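Local structure of GH59 galactosidase (Clostridium cellulolyticum, 2V4V) at residues Gly52-Val57 with Tyr92-Cys97. The protein binds xylose through this family 6 carbohydrate-binding module, one piece of a larger family 59 glycoside hydrolase that probably cleaves beta-glycosidic linkages. Residues are numbered along the deposited sequence; the frame is centred on the assembly and turned at random.
Sequences GFQARV and YTDAKC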
# COMPACT_ATOMS: atom_id res chain seq x y z
N GLY A 52 -3.16 -9.31 -9.16
CA GLY A 52 -2.15 -8.26 -9.10
C GLY A 52 -2.50 -7.11 -8.19
O GLY A 52 -3.62 -7.00 -7.71
N PHE A 53 -1.53 -6.21 -8.01
CA PHE A 53 -1.67 -5.04 -7.10
C PHE A 53 -0.89 -3.88 -7.73
O PHE A 53 0.20 -4.09 -8.27
CB PHE A 53 -1.07 -5.41 -5.76
CG PHE A 53 -0.92 -4.27 -4.75
CD1 PHE A 53 -1.92 -4.00 -3.81
CD2 PHE A 53 0.28 -3.55 -4.68
CE1 PHE A 53 -1.73 -3.04 -2.84
CE2 PHE A 53 0.47 -2.57 -3.71
CZ PHE A 53 -0.55 -2.32 -2.79
N GLN A 54 -1.49 -2.69 -7.66
CA GLN A 54 -0.91 -1.48 -8.22
C GLN A 54 -0.99 -0.41 -7.15
O GLN A 54 -2.07 -0.17 -6.58
CB GLN A 54 -1.70 -1.08 -9.47
CG GLN A 54 -1.26 0.20 -10.18
CD GLN A 54 -2.28 0.65 -11.23
OE1 GLN A 54 -3.44 0.20 -11.24
NE2 GLN A 54 -1.87 1.60 -12.08
N ALA A 55 0.16 0.22 -6.87
CA ALA A 55 0.18 1.30 -5.88
C ALA A 55 0.78 2.57 -6.49
O ALA A 55 1.77 2.51 -7.23
CB ALA A 55 1.01 0.88 -4.68
N ARG A 56 0.15 3.71 -6.16
CA ARG A 56 0.63 5.01 -6.65
C ARG A 56 1.54 5.63 -5.58
O ARG A 56 1.07 5.97 -4.52
CB ARG A 56 -0.58 5.92 -6.93
CG ARG A 56 -0.25 7.22 -7.61
CD ARG A 56 0.18 6.95 -9.06
NE ARG A 56 0.53 8.23 -9.68
CZ ARG A 56 1.09 8.35 -10.89
NH1 ARG A 56 1.35 7.25 -11.63
NH2 ARG A 56 1.41 9.56 -11.34
N VAL A 57 2.84 5.65 -5.86
CA VAL A 57 3.85 5.90 -4.82
C VAL A 57 4.91 6.92 -5.24
O VAL A 57 5.18 7.09 -6.44
CB VAL A 57 4.61 4.62 -4.47
CG1 VAL A 57 3.74 3.69 -3.59
CG2 VAL A 57 5.07 3.92 -5.75
N TYR A 92 5.06 11.01 -8.33
CA TYR A 92 4.52 9.64 -8.18
C TYR A 92 4.72 8.80 -9.43
O TYR A 92 4.85 9.31 -10.54
CB TYR A 92 3.04 9.64 -7.76
CG TYR A 92 2.84 10.26 -6.40
CD1 TYR A 92 2.57 9.47 -5.29
CD2 TYR A 92 2.98 11.66 -6.21
CE1 TYR A 92 2.40 10.02 -4.03
CE2 TYR A 92 2.81 12.24 -4.94
CZ TYR A 92 2.55 11.40 -3.84
OH TYR A 92 2.39 11.91 -2.55
N THR A 93 4.71 7.49 -9.19
CA THR A 93 4.74 6.50 -10.25
C THR A 93 3.91 5.28 -9.81
O THR A 93 3.34 5.30 -8.72
CB THR A 93 6.17 6.10 -10.57
OG1 THR A 93 6.21 5.42 -11.84
CG2 THR A 93 6.77 5.26 -9.43
N ASP A 94 3.79 4.28 -10.68
CA ASP A 94 3.04 3.06 -10.36
C ASP A 94 4.01 1.94 -9.99
O ASP A 94 4.90 1.55 -10.76
CB ASP A 94 2.21 2.60 -11.56
CG ASP A 94 1.07 3.54 -11.94
OD1 ASP A 94 0.65 4.44 -11.17
OD2 ASP A 94 0.51 3.32 -13.04
N ALA A 95 3.83 1.41 -8.79
CA ALA A 95 4.57 0.21 -8.36
C ALA A 95 3.60 -0.94 -8.51
O ALA A 95 2.37 -0.77 -8.26
CB ALA A 95 5.06 0.37 -6.91
N LYS A 96 4.08 -2.11 -8.93
CA LYS A 96 3.14 -3.19 -9.25
C LYS A 96 3.76 -4.54 -8.85
O LYS A 96 4.98 -4.72 -8.94
CB LYS A 96 2.90 -3.19 -10.78
CG LYS A 96 2.11 -1.92 -11.20
CD LYS A 96 2.06 -1.71 -12.71
CE LYS A 96 3.34 -1.05 -13.24
NZ LYS A 96 3.12 -0.64 -14.68
N CYS A 97 2.88 -5.48 -8.50
CA CYS A 97 3.33 -6.84 -8.22
C CYS A 97 2.19 -7.85 -8.45
O CYS A 97 0.99 -7.47 -8.58
CB CYS A 97 3.87 -7.00 -6.79
SG CYS A 97 2.56 -6.74 -5.52
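In one sheet of the family 6 module's beta-sandwich, Phe53, Ala55 and Val57 pair antiparallel with Cys97, Ala95 and Thr93 of an outer strand of the sheet, 91-98. Each pair makes two backbone hydrogen bonds. Those of Ala55 and Ala95 are nearly straight, 2.8 Å from Ala55 N to Ala95 O.

The face bearing Phe53, Ala55, Val57, Ala95 and Cys97 turns to strands 64-70 and 77-83 of the second sheet. Here Val57 CG2 meets Ala95 CB at 3.7 Å. Cys97 SG lies oblique to the Phe53 ring, 3.9 Å from Phe53 CB.

The other face carries a polar row. Arg56 NH1 donates to Asp94 OD1 at 2.9 Å in a salt bridge. Asp94 OD1 lies in the guanidinium plane, but NH1 comes from above the carboxylate, whose plane is turned 69° from the guanidinium. Asp94 OD2 takes a weak bond from Gln54 NE2, 3.1 Å away. The Arg56 chain bends at chi2 (70°), putting CD 3.3 Å from Asp94 OD1. Tyr92 O lies over one guanidinium face, toward its rim at NH2.

Arg56 is thus paired with two acids, Asp94 through NH1 and Glu25 through a second salt bridge from NH2. These would balance its charge and fix the guanidinium's rotation, linking the edge strand, through Arg56, to Glu25.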